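Local structure of transcription factor GAMBIF1 (1BVO) at residues C[24-28]-C[98-102]; C[51-57]-C[83-88]. The protein probably activates transcription as a Rel-family factor of the mosquito immune response, its specificity domain, the part present here, gripping the DNA duplex. All blocks are in the same frame, centred on the assembly; numbering follows the deposited sequence.

Contact 1 of 2, residues C[24-28]-C[98-102]. With nucleotides of chain A.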
loop_
_atom_site.group_PDB
_atom_site.type_symbol
_atom_site.label_atom_id
_atom_site.label_comp_id
_atom_site.label_asym_id
_atom_site.label_seq_id
_atom_site.Cartn_x
_atom_site.Cartn_y
_atom_site.Cartn_z
ATOM N N SER C 24 -9.753 -8.905 14.413
ATOM C CA SER C 24 -10.941 -8.485 15.164
ATOM C C SER C 24 -10.660 -7.109 15.750
ATOM O O SER C 24 -11.478 -6.557 16.507
ATOM C CB SER C 24 -11.202 -9.443 16.331
ATOM O OG SER C 24 -10.651 -10.717 16.071
ATOM N N ALA C 25 -9.421 -6.664 15.503
ATOM C CA ALA C 25 -8.840 -5.392 15.947
ATOM C C ALA C 25 -8.559 -5.356 17.452
ATOM O O ALA C 25 -7.709 -4.577 17.912
ATOM C CB ALA C 25 -9.697 -4.197 15.525
ATOM N N GLY C 26 -9.183 -6.284 18.179
ATOM C CA GLY C 26 -8.991 -6.392 19.612
ATOM C C GLY C 26 -10.013 -5.650 20.434
ATOM O O GLY C 26 -11.172 -5.514 20.039
ATOM N N SER C 27 -9.573 -5.214 21.609
ATOM C CA SER C 27 -10.403 -4.457 22.529
ATOM C C SER C 27 -9.520 -3.455 23.255
ATOM O O SER C 27 -8.365 -3.739 23.597
ATOM C CB SER C 27 -11.069 -5.373 23.542
ATOM O OG SER C 27 -11.942 -6.275 22.900
ATOM N N ILE C 28 -10.082 -2.269 23.452
ATOM C CA ILE C 28 -9.412 -1.161 24.120
ATOM C C ILE C 28 -9.544 -1.311 25.621
ATOM O O ILE C 28 -10.645 -1.242 26.159
ATOM C CB ILE C 28 -10.090 0.159 23.748
ATOM C CG1 ILE C 28 -9.791 0.529 22.309
ATOM C CG2 ILE C 28 -9.685 1.264 24.695
ATOM C CD1 ILE C 28 -10.771 1.529 21.790
ATOM N N ASN C 98 -16.559 -3.707 26.306
ATOM C CA ASN C 98 -15.540 -4.724 26.456
ATOM C C ASN C 98 -14.977 -5.209 25.120
ATOM O O ASN C 98 -13.930 -5.859 25.091
ATOM C CB ASN C 98 -16.077 -5.888 27.272
ATOM C CG ASN C 98 -17.382 -6.376 26.743
ATOM O OD1 ASN C 98 -17.421 -7.281 25.916
ATOM N ND2 ASN C 98 -18.457 -5.692 27.111
ATOM N N ASN C 99 -15.680 -4.922 24.024
ATOM C CA ASN C 99 -15.188 -5.289 22.692
ATOM C C ASN C 99 -15.382 -4.087 21.774
ATOM O O ASN C 99 -16.427 -3.937 21.135
ATOM C CB ASN C 99 -15.872 -6.547 22.123
ATOM C CG ASN C 99 -15.026 -7.240 21.021
ATOM O OD1 ASN C 99 -15.561 -7.966 20.179
ATOM N ND2 ASN C 99 -13.719 -7.049 21.052
ATOM N N LEU C 100 -14.416 -3.172 21.845
ATOM C CA LEU C 100 -14.387 -1.942 21.055
ATOM C C LEU C 100 -12.967 -1.844 20.493
ATOM O O LEU C 100 -11.991 -1.674 21.246
ATOM C CB LEU C 100 -14.676 -0.722 21.948
ATOM C CG LEU C 100 -15.319 0.547 21.360
ATOM C CD1 LEU C 100 -16.689 0.221 20.797
ATOM C CD2 LEU C 100 -15.431 1.579 22.461
ATOM N N GLY C 101 -12.844 -2.016 19.183
ATOM C CA GLY C 101 -11.544 -1.963 18.543
ATOM C C GLY C 101 -11.468 -0.837 17.528
ATOM O O GLY C 101 -12.495 -0.376 17.015
ATOM N N ILE C 102 -10.244 -0.439 17.191
ATOM C CA ILE C 102 -10.066 0.657 16.263
ATOM C C ILE C 102 -9.382 0.174 15.008
ATOM O O ILE C 102 -8.282 -0.391 15.055
ATOM C CB ILE C 102 -9.314 1.802 16.952
ATOM C CG1 ILE C 102 -10.119 2.239 18.168
ATOM C CG2 ILE C 102 -9.143 2.984 16.017
ATOM C CD1 ILE C 102 -9.377 3.136 19.088
ATOM P P DT A 2 -7.878 -12.873 17.933
ATOM O OP1 DT A 2 -9.366 -12.878 17.802
ATOM O OP2 DT A 2 -7.180 -11.926 17.052
ATOM O "O5'" DT A 2 -7.443 -13.259 19.412
ATOM C "C5'" DT A 2 -6.800 -12.400 20.315
ATOM C "C4'" DT A 2 -5.365 -12.112 20.348
ATOM O "O4'" DT A 2 -4.373 -12.858 19.623
ATOM C "C3'" DT A 2 -4.763 -10.748 20.394
ATOM O "O3'" DT A 2 -4.495 -10.111 21.616
ATOM C "C2'" DT A 2 -3.490 -10.802 19.532
ATOM C "C1'" DT A 2 -3.039 -12.217 19.851
ATOM N N1 DT A 2 -2.307 -12.791 18.670
ATOM C C2 DT A 2 -0.996 -13.107 18.669
ATOM O O2 DT A 2 -0.212 -12.905 19.643
ATOM N N3 DT A 2 -0.560 -13.673 17.469
ATOM C C4 DT A 2 -1.297 -13.950 16.357
ATOM O O4 DT A 2 -1.023 -14.462 15.232
ATOM C C5 DT A 2 -2.663 -13.537 16.520
ATOM C C7 DT A 2 -3.512 -13.781 15.260
ATOM C C6 DT A 2 -3.136 -12.981 17.591
HETATM O O HOH W 1 -12.985 -2.616 24.403
#
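A DNA-contacting loop of the immunoglobulin-like Rel specificity domain, 24-28, itself reaches the phosphate backbone through Ser24, and 98-102, which runs into strand 101-103, packs behind it. Ser24 OG donates a hydrogen bond to OP1 of DT2 of chain A (3.1 Å). Past it the loop turns sharply: Ala25 has positive phi, and at the backbone angles of Gly26 a CB would be jammed against the preceding carbonyl O. Ala25 points its methyl at the bare backbone of Gly101, CB to CA 4.2 Å; a CB on Gly101 would collide with that methyl. The nearest CA approach is Ser27 CA to Gly101 CA, 4.8 Å, and one backbone bond links the segments, Ile28 N donating to Leu100 O at 3.0 Å. Ser27 CA adds a CA-H...O contact to Leu100 O at 3.5 Å. On the polar side Asn99 ND2 donates to Ser27 OG at 2.7 Å, while Asn99 OD1 accepts from Lys76 N, so one amide ties two loops together. Water 1 accepts from Leu100 N (3.0 Å) and lies 3.2 Å from Ile28 O, where it can bridge the two backbones. Inward, the side chains of Ile28 and Ile102 meet tip to tip, CD1 to CD1 3.4 Å; Ile28 also packs on Pro9 and Leu14, and Ile102 on Leu73 and Val143. One serine at the phosphate, a polar Ser27-Asn99 tie behind it and an aliphatic underside fit an immunoglobulin-like Rel domain that binds DNA through loops.

Contact 2 of 2, residues C[51-57]-C[83-88]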
loop_
_atom_site.group_PDB
_atom_site.type_symbol
_atom_site.label_atom_id
_atom_site.label_comp_id
_atom_site.label_asym_id
_atom_site.label_seq_id
_atom_site.Cartn_x
_atom_site.Cartn_y
_atom_site.Cartn_z
ATOM N N ARG C 51 -35.073 3.695 28.849
ATOM C CA ARG C 51 -34.436 3.210 27.634
ATOM C C ARG C 51 -33.470 4.271 27.143
ATOM O O ARG C 51 -33.791 5.469 27.201
ATOM C CB ARG C 51 -35.465 3.030 26.517
ATOM C CG ARG C 51 -36.667 2.199 26.854
ATOM C CD ARG C 51 -36.385 0.729 26.847
ATOM N NE ARG C 51 -35.911 0.187 25.568
ATOM C CZ ARG C 51 -36.601 0.141 24.429
ATOM N NH1 ARG C 51 -37.826 0.651 24.357
ATOM N NH2 ARG C 51 -36.100 -0.550 23.398
ATOM N N ALA C 52 -32.331 3.840 26.609
ATOM C CA ALA C 52 -31.359 4.771 26.062
ATOM C C ALA C 52 -30.239 4.049 25.364
ATOM O O ALA C 52 -29.599 3.163 25.921
ATOM C CB ALA C 52 -30.802 5.683 27.142
ATOM N N VAL C 53 -30.023 4.435 24.120
ATOM C CA VAL C 53 -28.981 3.829 23.332
ATOM C C VAL C 53 -27.778 4.750 23.302
ATOM O O VAL C 53 -27.848 5.908 23.748
ATOM C CB VAL C 53 -29.492 3.533 21.919
ATOM C CG1 VAL C 53 -30.639 2.543 22.000
ATOM C CG2 VAL C 53 -29.963 4.820 21.251
ATOM N N VAL C 54 -26.653 4.230 22.842
ATOM C CA VAL C 54 -25.448 5.019 22.759
ATOM C C VAL C 54 -24.747 4.717 21.452
ATOM O O VAL C 54 -24.700 3.581 20.988
ATOM C CB VAL C 54 -24.503 4.739 23.940
ATOM C CG1 VAL C 54 -23.810 3.391 23.774
ATOM C CG2 VAL C 54 -23.479 5.856 24.083
ATOM N N VAL C 55 -24.288 5.783 20.820
ATOM C CA VAL C 55 -23.560 5.700 19.570
ATOM C C VAL C 55 -22.140 6.118 19.866
ATOM O O VAL C 55 -21.886 7.204 20.410
ATOM C CB VAL C 55 -24.111 6.674 18.525
ATOM C CG1 VAL C 55 -23.243 6.650 17.267
ATOM C CG2 VAL C 55 -25.541 6.317 18.189
ATOM N N VAL C 56 -21.205 5.257 19.520
ATOM C CA VAL C 56 -19.815 5.542 19.741
ATOM C C VAL C 56 -19.160 5.605 18.371
ATOM O O VAL C 56 -19.479 4.809 17.483
ATOM C CB VAL C 56 -19.141 4.447 20.581
ATOM C CG1 VAL C 56 -17.718 4.857 20.929
ATOM C CG2 VAL C 56 -19.950 4.176 21.829
ATOM N N SER C 57 -18.338 6.629 18.172
ATOM C CA SER C 57 -17.607 6.785 16.922
ATOM C C SER C 57 -16.345 7.573 17.226
ATOM O O SER C 57 -16.210 8.150 18.308
ATOM C CB SER C 57 -18.441 7.483 15.842
ATOM O OG SER C 57 -18.674 8.847 16.132
ATOM N N VAL C 83 -19.237 2.732 12.887
ATOM C CA VAL C 83 -19.953 3.349 13.964
ATOM C C VAL C 83 -20.480 2.211 14.760
ATOM O O VAL C 83 -20.882 1.186 14.225
ATOM C CB VAL C 83 -21.072 4.198 13.434
ATOM C CG1 VAL C 83 -22.071 4.524 14.528
ATOM C CG2 VAL C 83 -20.484 5.472 12.864
ATOM N N CYS C 84 -20.528 2.406 16.055
ATOM C CA CYS C 84 -20.951 1.347 16.917
ATOM C C CYS C 84 -22.070 1.813 17.828
ATOM O O CYS C 84 -21.878 2.691 18.656
ATOM C CB CYS C 84 -19.720 0.889 17.678
ATOM S SG CYS C 84 -20.023 -0.276 18.918
ATOM N N THR C 85 -23.202 1.124 17.730
ATOM C CA THR C 85 -24.416 1.469 18.461
ATOM C C THR C 85 -24.938 0.375 19.405
ATOM O O THR C 85 -25.264 -0.719 18.951
ATOM C CB THR C 85 -25.543 1.744 17.443
ATOM O OG1 THR C 85 -24.968 2.260 16.229
ATOM C CG2 THR C 85 -26.558 2.734 17.992
ATOM N N VAL C 86 -25.068 0.671 20.700
ATOM C CA VAL C 86 -25.594 -0.310 21.655
ATOM C C VAL C 86 -26.612 0.306 22.625
ATOM O O VAL C 86 -26.546 1.497 22.928
ATOM C CB VAL C 86 -24.479 -1.000 22.495
ATOM C CG1 VAL C 86 -23.548 -1.790 21.601
ATOM C CG2 VAL C 86 -23.718 0.012 23.328
ATOM N N GLU C 87 -27.548 -0.514 23.102
ATOM C CA GLU C 87 -28.559 -0.062 24.056
ATOM C C GLU C 87 -28.071 -0.251 25.493
ATOM O O GLU C 87 -27.547 -1.315 25.853
ATOM C CB GLU C 87 -29.893 -0.787 23.852
ATOM C CG GLU C 87 -30.975 -0.297 24.809
ATOM C CD GLU C 87 -32.383 -0.801 24.478
ATOM O OE1 GLU C 87 -32.564 -1.597 23.528
ATOM O OE2 GLU C 87 -33.320 -0.375 25.180
ATOM N N ILE C 88 -28.237 0.803 26.288
ATOM C CA ILE C 88 -27.825 0.863 27.695
ATOM C C ILE C 88 -28.791 0.150 28.650
ATOM O O ILE C 88 -30.009 0.159 28.443
ATOM C CB ILE C 88 -27.698 2.359 28.175
ATOM C CG1 ILE C 88 -26.697 3.140 27.317
ATOM C CG2 ILE C 88 -27.247 2.435 29.607
ATOM C CD1 ILE C 88 -26.241 4.456 27.970
#
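Strands 52-57 and 83-87 lie as antiparallel neighbours, their axes 4.6 Å apart at closest approach and their directions 162° apart, with valines forming most of the relief. On the face that carries Val54, Val56, Cys84 and Val86, Val54 CG1 presses against Val86 CG2 at 3.4 Å. Ile88, next after Glu87, points toward the other segment, its CG1 4.3 Å from Val54 CB, so Val54 is met on two adjacent flanks, by Val86 and by Ile88; Phe97 and Ile43 also pack against it. The other face is stepped: Val55 straddles two neighbours, CG1 touching Val83 CG1 and CG2 touching Thr85 CG2, both at 3.7 Å. Val53 CG1 rests on Glu87 CB at 3.9 Å, and Phe159 lies against both residues. The backbones mesh through paired bonds: Val54 N to Val86 O (2.7 Å) with Val86 N to Val54 O (2.9 Å), then Val56 N to Cys84 O (2.8 Å) with Cys84 N to Val56 O (3.0 Å). Ile88 N to Ala52 O (2.7 Å) carries the ladder beyond Glu87. At that end Arg51 curls back along Glu87, and Arg51 NE closes a salt bridge to Glu87 OE2 at 2.7 Å. Chemically, the ladder sets the register, branched aliphatics seal the buried face, and one ion pair clasps the more open end, while the Cys84-Cys79 disulfide ties 83-87 covalently to the adjoining edge strand.

Contact 1 and contact 2 belong to one Rel homology domain, their centres 16 Å apart, and they join through its hydrophobic interior. Leu100 is the bridge: its CD1 lies 3.9 Å from Cys84 SG and its CD2 4.3 Å from Val56 CG1, so the chain segment that pairs with loop 24-28 also packs on the sheet of contact 2. Both strands of contact 2 fall between 24-28 and 98-102 in the sequence. Their relation to DNA differs: contact 1 touches a phosphate directly through Ser24, whereas the nearest atom of contact 2 stays about 17 Å from the nucleic acid, within the beta framework behind the binding loops.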